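Aminopeptidase C (Lactobacillus rhamnosus, PDB 4K7C) probably cleaves amino acids from the N-terminal ends of peptides, as a papain-like cysteine aminopeptidase related to bleomycin hydrolase. Local coordinates at residues S95-F100 with S158-T163; I154-V159 with T224-E229; T99-K104 with Y217-P222. All coordinates share one frame; numbering follows the deposited sequence. Where two conformers were deposited one is given.

Interaction 1 of 3, residues S95-F100 with S158-T163; sequences SQNYTF and SVMPET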
loop_
_atom_site.group_PDB
_atom_site.type_symbol
_atom_site.label_atom_id
_atom_site.label_comp_id
_atom_site.label_asym_id
_atom_site.label_seq_id
_atom_site.Cartn_x
_atom_site.Cartn_y
_atom_site.Cartn_z
ATOM N N SER A 95 -10.695 22.970 20.856
ATOM C CA SER A 95 -9.495 22.220 21.161
ATOM C C SER A 95 -9.743 21.121 22.201
ATOM O O SER A 95 -9.888 21.384 23.377
ATOM C CB SER A 95 -8.411 23.139 21.678
ATOM O OG SER A 95 -7.255 22.507 22.017
ATOM N N GLN A 96 -9.679 19.876 21.741
ATOM C CA GLN A 96 -9.667 18.755 22.716
ATOM C C GLN A 96 -8.358 18.572 23.459
ATOM O O GLN A 96 -8.363 17.952 24.479
ATOM C CB GLN A 96 -10.074 17.458 21.995
ATOM C CG GLN A 96 -11.288 17.630 21.125
ATOM C CD GLN A 96 -11.001 17.957 19.712
ATOM O OE1 GLN A 96 -9.874 18.312 19.326
ATOM N NE2 GLN A 96 -12.088 17.957 18.885
ATOM N N ASN A 97 -7.243 19.103 22.946
ATOM C CA ASN A 97 -5.985 19.054 23.604
ATOM C C ASN A 97 -6.037 19.998 24.858
ATOM O O ASN A 97 -5.488 19.635 25.875
ATOM C CB ASN A 97 -4.879 19.427 22.706
ATOM C CG ASN A 97 -3.526 19.107 23.290
ATOM O OD1 ASN A 97 -3.396 18.270 24.215
ATOM N ND2 ASN A 97 -2.508 19.683 22.733
ATOM N N TYR A 98 -6.706 21.134 24.732
ATOM C CA TYR A 98 -6.859 22.111 25.824
ATOM C C TYR A 98 -7.452 21.438 27.056
ATOM O O TYR A 98 -6.860 21.519 28.131
ATOM C CB TYR A 98 -7.642 23.372 25.366
ATOM C CG TYR A 98 -7.629 24.496 26.388
ATOM C CD1 TYR A 98 -6.538 25.358 26.548
ATOM C CD2 TYR A 98 -8.701 24.648 27.232
ATOM C CE1 TYR A 98 -6.561 26.380 27.507
ATOM C CE2 TYR A 98 -8.694 25.629 28.237
ATOM C CZ TYR A 98 -7.656 26.505 28.310
ATOM O OH TYR A 98 -7.688 27.545 29.293
ATOM N N THR A 99 -8.575 20.720 26.876
ATOM C CA THR A 99 -9.213 20.033 27.989
ATOM C C THR A 99 -8.366 18.896 28.450
ATOM O O THR A 99 -8.307 18.605 29.643
ATOM C CB THR A 99 -10.633 19.518 27.631
ATOM O OG1 THR A 99 -10.611 18.958 26.288
ATOM C CG2 THR A 99 -11.623 20.624 27.664
ATOM N N PHE A 100 -7.559 18.311 27.539
ATOM C CA PHE A 100 -6.744 17.140 27.882
ATOM C C PHE A 100 -5.612 17.579 28.807
ATOM O O PHE A 100 -5.241 16.911 29.828
ATOM C CB PHE A 100 -6.155 16.527 26.619
ATOM C CG PHE A 100 -5.613 15.103 26.770
ATOM C CD1 PHE A 100 -6.304 14.103 27.436
ATOM C CD2 PHE A 100 -4.430 14.740 26.115
ATOM C CE1 PHE A 100 -5.842 12.825 27.473
ATOM C CE2 PHE A 100 -3.939 13.432 26.137
ATOM C CZ PHE A 100 -4.658 12.466 26.811
ATOM N N SER A 158 -7.704 25.453 16.438
ATOM C CA SER A 158 -6.554 26.111 15.826
ATOM C C SER A 158 -5.642 26.786 16.803
ATOM O O SER A 158 -4.513 26.985 16.500
ATOM C CB SER A 158 -6.991 27.156 14.782
ATOM O OG SER A 158 -7.716 28.205 15.401
ATOM N N VAL A 159 -6.153 27.101 18.004
ATOM C CA VAL A 159 -5.402 27.861 18.993
ATOM C C VAL A 159 -4.594 26.989 19.950
ATOM O O VAL A 159 -3.557 27.452 20.501
ATOM C CB VAL A 159 -6.392 28.790 19.758
ATOM C CG1 VAL A 159 -5.719 29.480 20.931
ATOM C CG2 VAL A 159 -6.936 29.864 18.822
HETATM N N MSE A 160 -5.008 25.746 20.130
HETATM C CA MSE A 160 -4.237 24.733 20.837
HETATM C C MSE A 160 -4.378 23.394 20.062
HETATM O O MSE A 160 -5.234 22.555 20.398
HETATM C CB MSE A 160 -4.582 24.468 22.281
HETATM C CG MSE A 160 -3.398 23.770 22.836
HETATM SE SE MSE A 160 -3.599 23.480 24.791
HETATM C CE MSE A 160 -1.840 22.790 25.237
ATOM N N PRO A 161 -3.611 23.276 18.988
ATOM C CA PRO A 161 -3.669 22.098 18.134
ATOM C C PRO A 161 -3.208 20.815 18.821
ATOM O O PRO A 161 -2.511 20.819 19.903
ATOM C CB PRO A 161 -2.700 22.433 16.981
ATOM C CG PRO A 161 -2.350 23.850 17.074
ATOM C CD PRO A 161 -2.619 24.247 18.513
ATOM N N GLU A 162 -3.546 19.710 18.195
ATOM C CA GLU A 162 -3.006 18.431 18.598
ATOM C C GLU A 162 -1.461 18.361 18.507
ATOM O O GLU A 162 -0.793 18.988 17.667
ATOM C CB GLU A 162 -3.639 17.253 17.756
ATOM C CG GLU A 162 -5.147 17.198 17.916
ATOM C CD GLU A 162 -5.507 16.585 19.251
ATOM O OE1 GLU A 162 -5.001 15.461 19.506
ATOM O OE2 GLU A 162 -6.287 17.231 20.010
ATOM N N THR A 163 -0.929 17.508 19.347
ATOM C CA THR A 163 0.459 17.089 19.323
ATOM C C THR A 163 0.529 15.544 19.143
ATOM O O THR A 163 -0.482 14.880 18.983
ATOM C CB THR A 163 1.161 17.447 20.609
ATOM O OG1 THR A 163 0.615 16.646 21.647
ATOM C CG2 THR A 163 1.042 19.014 20.958
HETATM O O HOH W 1 -6.844 19.918 19.974
#

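Interaction 2 of 3, residues I154-V159 with T224-E229; sequences IVPKSV and TKFDFE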
loop_
_atom_site.group_PDB
_atom_site.type_symbol
_atom_site.label_atom_id
_atom_site.label_comp_id
_atom_site.label_asym_id
_atom_site.label_seq_id
_atom_site.Cartn_x
_atom_site.Cartn_y
_atom_site.Cartn_z
ATOM N N ILE A 154 -12.283 27.465 27.349
ATOM C CA ILE A 154 -12.043 26.647 26.171
ATOM C C ILE A 154 -11.476 27.559 25.094
ATOM O O ILE A 154 -11.604 28.796 25.138
ATOM C CB ILE A 154 -13.334 25.848 25.729
ATOM C CG1 ILE A 154 -12.997 24.625 24.810
ATOM C CG2 ILE A 154 -14.395 26.738 25.070
ATOM C CD1 ILE A 154 -11.956 23.655 25.364
ATOM N N VAL A 155 -10.858 26.943 24.106
ATOM C CA VAL A 155 -10.315 27.612 22.943
ATOM C C VAL A 155 -10.656 26.875 21.620
ATOM O O VAL A 155 -10.893 25.650 21.635
ATOM C CB VAL A 155 -8.785 27.832 23.060
ATOM C CG1 VAL A 155 -8.448 28.577 24.337
ATOM C CG2 VAL A 155 -7.983 26.540 22.948
ATOM N N PRO A 156 -10.656 27.606 20.510
ATOM C CA PRO A 156 -10.683 26.958 19.199
ATOM C C PRO A 156 -9.559 25.939 19.071
ATOM O O PRO A 156 -8.463 26.093 19.548
ATOM C CB PRO A 156 -10.430 28.108 18.249
ATOM C CG PRO A 156 -10.938 29.312 18.970
ATOM C CD PRO A 156 -10.399 29.066 20.341
ATOM N N LYS A 157 -9.836 24.903 18.307
ATOM C CA LYS A 157 -8.843 23.920 17.963
ATOM C C LYS A 157 -7.573 24.512 17.352
ATOM O O LYS A 157 -6.474 24.139 17.722
ATOM C CB LYS A 157 -9.485 22.814 17.065
ATOM C CG LYS A 157 -8.553 21.569 16.970
ATOM C CD LYS A 157 -9.026 20.639 15.886
ATOM C CE LYS A 157 -8.193 19.421 15.787
ATOM N NZ LYS A 157 -8.269 18.785 17.148
ATOM N N SER A 158 -7.704 25.453 16.438
ATOM C CA SER A 158 -6.554 26.111 15.826
ATOM C C SER A 158 -5.642 26.786 16.803
ATOM O O SER A 158 -4.513 26.985 16.500
ATOM C CB SER A 158 -6.991 27.156 14.782
ATOM O OG SER A 158 -7.716 28.205 15.401
ATOM N N VAL A 159 -6.153 27.101 18.004
ATOM C CA VAL A 159 -5.402 27.861 18.993
ATOM C C VAL A 159 -4.594 26.989 19.950
ATOM O O VAL A 159 -3.557 27.452 20.501
ATOM C CB VAL A 159 -6.392 28.790 19.758
ATOM C CG1 VAL A 159 -5.719 29.480 20.931
ATOM C CG2 VAL A 159 -6.936 29.864 18.822
ATOM N N THR A 224 -3.282 31.647 27.144
ATOM C CA THR A 224 -3.937 32.541 28.061
ATOM C C THR A 224 -4.647 33.754 27.368
ATOM O O THR A 224 -5.584 34.342 27.902
ATOM C CB THR A 224 -2.901 33.113 29.070
ATOM O OG1 THR A 224 -1.783 33.669 28.355
ATOM C CG2 THR A 224 -2.410 32.002 30.041
ATOM N N LYS A 225 -4.208 34.119 26.202
ATOM C CA LYS A 225 -4.736 35.264 25.475
ATOM C C LYS A 225 -4.553 35.038 23.977
ATOM O O LYS A 225 -3.434 34.684 23.532
ATOM C CB LYS A 225 -3.943 36.485 25.898
ATOM C CG LYS A 225 -4.340 37.742 25.166
ATOM C CD LYS A 225 -3.755 38.967 25.834
ATOM C CE LYS A 225 -2.755 39.636 24.919
ATOM N NZ LYS A 225 -2.365 40.913 25.562
ATOM N N PHE A 226 -5.599 35.223 23.171
ATOM C CA PHE A 226 -5.405 35.032 21.713
ATOM C C PHE A 226 -6.410 35.855 20.923
ATOM O O PHE A 226 -7.489 36.247 21.440
ATOM C CB PHE A 226 -5.605 33.548 21.377
ATOM C CG PHE A 226 -6.957 33.000 21.838
ATOM C CD1 PHE A 226 -7.145 32.588 23.141
ATOM C CD2 PHE A 226 -7.978 32.944 21.003
ATOM C CE1 PHE A 226 -8.387 32.117 23.582
ATOM C CE2 PHE A 226 -9.217 32.450 21.380
ATOM C CZ PHE A 226 -9.437 32.031 22.698
ATOM N N ASP A 227 -6.102 36.053 19.653
ATOM C CA ASP A 227 -7.049 36.593 18.674
ATOM C C ASP A 227 -7.741 35.470 17.921
ATOM O O ASP A 227 -7.122 34.421 17.675
ATOM C CB ASP A 227 -6.330 37.468 17.682
ATOM C CG ASP A 227 -5.809 38.733 18.257
ATOM O OD1 ASP A 227 -6.025 39.099 19.443
ATOM O OD2 ASP A 227 -5.179 39.436 17.430
ATOM N N PHE A 228 -9.011 35.665 17.597
ATOM C CA PHE A 228 -9.815 34.683 16.872
ATOM C C PHE A 228 -10.238 35.334 15.549
ATOM O O PHE A 228 -10.911 36.363 15.586
ATOM C CB PHE A 228 -11.004 34.368 17.712
ATOM C CG PHE A 228 -11.956 33.329 17.136
ATOM C CD1 PHE A 228 -11.485 32.202 16.475
ATOM C CD2 PHE A 228 -13.292 33.454 17.350
ATOM C CE1 PHE A 228 -12.361 31.258 15.969
ATOM C CE2 PHE A 228 -14.184 32.482 16.917
ATOM C CZ PHE A 228 -13.707 31.384 16.221
ATOM N N GLU A 229 -9.799 34.790 14.399
ATOM C CA GLU A 229 -10.165 35.281 13.097
ATOM C C GLU A 229 -10.843 34.112 12.319
ATOM O O GLU A 229 -10.360 32.993 12.404
ATOM C CB GLU A 229 -8.895 35.646 12.308
ATOM C CG GLU A 229 -8.115 36.851 12.787
ATOM C CD GLU A 229 -6.940 37.203 11.877
ATOM O OE1 GLU A 229 -7.154 37.838 10.832
ATOM O OE2 GLU A 229 -5.763 36.984 12.308
#

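Interaction 3 of 3, residues T99-K104 with Y217-P222; sequences TFFWDK and YTLGNP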
loop_
_atom_site.group_PDB
_atom_site.type_symbol
_atom_site.label_atom_id
_atom_site.label_comp_id
_atom_site.label_asym_id
_atom_site.label_seq_id
_atom_site.Cartn_x
_atom_site.Cartn_y
_atom_site.Cartn_z
ATOM N N THR A 99 -8.575 20.720 26.876
ATOM C CA THR A 99 -9.213 20.033 27.989
ATOM C C THR A 99 -8.366 18.896 28.450
ATOM O O THR A 99 -8.307 18.605 29.643
ATOM C CB THR A 99 -10.633 19.518 27.631
ATOM O OG1 THR A 99 -10.611 18.958 26.288
ATOM C CG2 THR A 99 -11.623 20.624 27.664
ATOM N N PHE A 100 -7.559 18.311 27.539
ATOM C CA PHE A 100 -6.744 17.140 27.882
ATOM C C PHE A 100 -5.612 17.579 28.807
ATOM O O PHE A 100 -5.241 16.911 29.828
ATOM C CB PHE A 100 -6.155 16.527 26.619
ATOM C CG PHE A 100 -5.613 15.103 26.770
ATOM C CD1 PHE A 100 -6.304 14.103 27.436
ATOM C CD2 PHE A 100 -4.430 14.740 26.115
ATOM C CE1 PHE A 100 -5.842 12.825 27.473
ATOM C CE2 PHE A 100 -3.939 13.432 26.137
ATOM C CZ PHE A 100 -4.658 12.466 26.811
ATOM N N PHE A 101 -5.016 18.698 28.470
ATOM C CA PHE A 101 -3.953 19.238 29.321
ATOM C C PHE A 101 -4.398 19.426 30.809
ATOM O O PHE A 101 -3.773 18.920 31.707
ATOM C CB PHE A 101 -3.384 20.557 28.686
ATOM C CG PHE A 101 -2.203 21.156 29.483
ATOM C CD1 PHE A 101 -0.891 21.056 29.072
ATOM C CD2 PHE A 101 -2.457 21.790 30.687
ATOM C CE1 PHE A 101 0.131 21.628 29.829
ATOM C CE2 PHE A 101 -1.442 22.319 31.452
ATOM C CZ PHE A 101 -0.148 22.190 31.058
ATOM N N TRP A 102 -5.475 20.204 31.009
ATOM C CA TRP A 102 -5.973 20.587 32.315
ATOM C C TRP A 102 -6.546 19.385 33.051
ATOM O O TRP A 102 -6.321 19.225 34.248
ATOM C CB TRP A 102 -6.979 21.681 32.172
ATOM C CG TRP A 102 -6.350 22.961 31.712
ATOM C CD1 TRP A 102 -6.665 23.697 30.606
ATOM C CD2 TRP A 102 -5.292 23.666 32.369
ATOM N NE1 TRP A 102 -5.869 24.820 30.549
ATOM C CE2 TRP A 102 -5.024 24.819 31.614
ATOM C CE3 TRP A 102 -4.558 23.442 33.519
ATOM C CZ2 TRP A 102 -4.017 25.787 31.993
ATOM C CZ3 TRP A 102 -3.544 24.357 33.885
ATOM C CH2 TRP A 102 -3.273 25.502 33.122
ATOM N N ASP A 103 -7.136 18.456 32.310
ATOM C CA ASP A 103 -7.608 17.234 32.895
ATOM C C ASP A 103 -6.459 16.421 33.535
ATOM O O ASP A 103 -6.467 16.003 34.743
ATOM C CB ASP A 103 -8.373 16.383 31.879
ATOM C CG ASP A 103 -8.953 15.141 32.506
ATOM O OD1 ASP A 103 -9.734 15.296 33.478
ATOM O OD2 ASP A 103 -8.625 13.980 32.004
ATOM N N LYS A 104 -5.430 16.119 32.780
ATOM C CA LYS A 104 -4.249 15.450 33.293
ATOM C C LYS A 104 -3.557 16.129 34.438
ATOM O O LYS A 104 -3.102 15.518 35.363
ATOM C CB LYS A 104 -3.240 15.245 32.161
ATOM C CG LYS A 104 -3.631 14.273 31.077
ATOM C CD LYS A 104 -2.719 13.091 31.039
ATOM C CE LYS A 104 -3.152 11.929 30.111
ATOM N NZ LYS A 104 -4.430 11.265 30.447
ATOM N N TYR A 217 5.646 19.760 27.829
ATOM C CA TYR A 217 6.491 19.158 26.765
ATOM C C TYR A 217 5.668 18.260 25.808
ATOM O O TYR A 217 5.924 18.239 24.595
ATOM C CB TYR A 217 7.587 18.314 27.340
ATOM C CG TYR A 217 8.801 19.061 27.835
ATOM C CD1 TYR A 217 8.781 20.447 28.055
ATOM C CD2 TYR A 217 9.926 18.373 28.214
ATOM C CE1 TYR A 217 9.896 21.143 28.568
ATOM C CE2 TYR A 217 11.046 19.054 28.692
ATOM C CZ TYR A 217 11.020 20.422 28.904
ATOM O OH TYR A 217 12.160 21.022 29.365
ATOM N N THR A 218 4.767 17.470 26.358
ATOM C CA THR A 218 3.939 16.551 25.543
ATOM C C THR A 218 2.835 17.185 24.752
ATOM O O THR A 218 2.529 16.739 23.662
ATOM C CB THR A 218 3.402 15.365 26.355
ATOM O OG1 THR A 218 2.746 15.761 27.565
ATOM C CG2 THR A 218 4.567 14.435 26.669
ATOM N N LEU A 219 2.199 18.194 25.352
ATOM C CA LEU A 219 0.929 18.722 24.883
ATOM C C LEU A 219 0.962 20.183 24.443
ATOM O O LEU A 219 0.056 20.584 23.684
ATOM C CB LEU A 219 -0.094 18.566 26.001
ATOM C CG LEU A 219 -0.364 17.131 26.507
ATOM C CD1 LEU A 219 -1.443 17.165 27.563
ATOM C CD2 LEU A 219 -0.748 16.178 25.361
ATOM N N GLY A 220 2.008 20.899 24.842
ATOM C CA GLY A 220 2.168 22.360 24.574
ATOM C C GLY A 220 1.765 23.221 25.795
ATOM O O GLY A 220 1.294 22.767 26.837
ATOM N N ASN A 221 1.987 24.515 25.617
ATOM C CA ASN A 221 1.622 25.489 26.623
ATOM C C ASN A 221 0.174 25.885 26.442
ATOM O O ASN A 221 -0.262 26.327 25.355
ATOM C CB ASN A 221 2.422 26.744 26.448
ATOM C CG ASN A 221 3.906 26.561 26.600
ATOM O OD1 ASN A 221 4.425 25.834 27.482
ATOM N ND2 ASN A 221 4.598 27.111 25.640
ATOM N N PRO A 222 -0.594 25.795 27.500
ATOM C CA PRO A 222 -1.976 26.292 27.364
ATOM C C PRO A 222 -2.040 27.761 27.128
ATOM O O PRO A 222 -1.340 28.555 27.820
ATOM C CB PRO A 222 -2.594 25.965 28.712
ATOM C CG PRO A 222 -1.691 25.015 29.343
ATOM C CD PRO A 222 -0.297 25.339 28.871
#

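Interaction 1 of 3, residues S95-F100 with S158-T163
Ser-95 is the N-cap of helix 96-117, and its hydroxyl works in two directions at once. With OG anti to the backbone N (chi1 179°), it accepts the N-H of Tyr-98 in the capping bond, OG to N 3.1 Å. The same OG gives its proton to the carbonyl O of Met-160, 2.6 Å away, meeting it in the carbonyl plane on a lone pair. Two residues on, Asn-97 also swings its side chain anti to its backbone N, and ND2 reaches Pro-161 O at 3.0 Å, coming in above that carbonyl's plane. The second N-H of this amide goes to Leu-219 O, so both its protons are used. Glu-162 folds its chain at chi2 and hooks its carboxylate back toward the helix. A water lies within hydrogen-bonding distance of its OE2 (2.7 Å) and of Met-160 O and accepts the N-H of Asn-97, while OE1 is held by Ser-167 OG and a salt bridge to Arg-69. Met-160, present as selenomethionine, runs out fully extended and crosses Tyr-98 at about a right angle. This is a Met-aromatic contact: SE sits at the ring edge, 75° off the normal and 3.9 Å from Tyr-98 CD1.

Interaction 2 of 3, residues I154-V159 with T224-E229
Lys-157 NZ is the best-held polar atom here, gripped by one hydrogen bond to Gln-96 OE1 and by two long, weak ion pairs, to Glu-93 and Glu-162. Its backbone lies in a tight turn, closed by Val-159 N to Pro-156 O at 3.0 Å, which brings Val-159 back beside Pro-156; Val-155 precedes it. The Phe-226 ring leaves its strand with CG in the crowded position between backbone N and carbonyl carbon (chi1 55°). Val-159 CG1 lies over one face in a CH-pi contact, 4.1 Å from the centroid of the Phe-226 ring and displaced toward its rim. At the far end Val-155 CG1 touches Phe-226 CE1 at 3.6 Å, and Pro-156 meets the ring tip to tip, CD to Phe-226 CE2 3.7 Å. An alanine at Phe-226 would lose all three of these contacts and would probably loosen the turn's hold on the strand. Pro-156 bridges to the next aromatic as well, CG lying 3.8 Å from Phe-228 CE1, while Phe-248 and Tyr-252 meet the Phe-228 ring edge-to-face. Phe-226 and Phe-228, both buried, belong to the two-stranded antiparallel hairpin 226-231/237-243, which covers the loop after helix 142-152.

Interaction 3 of 3, residues T99-K104 with Y217-P222
Pro-222 points CG at one face of the Phe-101 ring, almost above its centre: 3.5 Å from the centroid of the Phe-101 ring and 13° off its normal. This CH-pi contact is close, Pro-222 CG standing 3.4 Å from Phe-101 CE2. The proline's CB and CG both touch Trp-102 CZ2, CB at 3.6 Å, so Pro-222 sits in the angle between the two rings. Those rings also brace each other: Phe-101 CD2 stands over the centre of the indole face, and Trp-102 is stacked on Tyr-152 besides. Phe-101 reaches across because its CG is anti to the backbone N (chi1 -177°). Here the first turns of helix 96-117 receive the C-terminal end of helix 197-219, in the helical part of this papain-like enzyme, where helices 170-192 and 197-219 are probably an elaboration, as in bleomycin hydrolase. Gly-220 is the first residue to leave that helix, with a positive phi of 99°; a side chain at this backbone geometry would be jammed against the carbonyl O of Leu-219. Its own carbonyl O, 3.4 Å from Phe-101 CE1, is buried with no polar partner in the model. Leu-219, extended at chi2, divides its two methyls between neighbours. Leu-219 CD1 presses on Phe-101 CA (3.7 Å), and Leu-219 CD2 crosses to Phe-100 CD2 at 4.0 Å. Leu-219 CB lies at the edge of the ring, near Phe-101 CD1. Phe-100 is further engaged in a cation-pi contact by Arg-69, while the exposed Asn-221 hydrogen-bonds through OD1 to Gln-27 of a neighbouring subunit.

In the fold
From the N terminus, the start of helix 96-117 supplies the first side of two contacts. Interaction 1 closes a largely helical excursion of 57 residues onto the loop after helix 142-152; interaction 3 closes one of 112 residues onto the end of helix 197-219. The two start from the same stretch, interaction 1 closing the shorter loop. Interaction 2 begins in the loop that interaction 1 ends on, sharing Ser-158 and Val-159, and runs on to strand 226-231; it follows on from interaction 1 and crosses interaction 3. The seams are bonded too: Ser-95 N meets Val-155 O at 2.8 Å, and Thr-163 OG1 meets Thr-218 O at 2.8 Å. Together they tie the start of helix 96-117 to loop 154-163 and to the end of helix 197-219, and that loop to the hairpin.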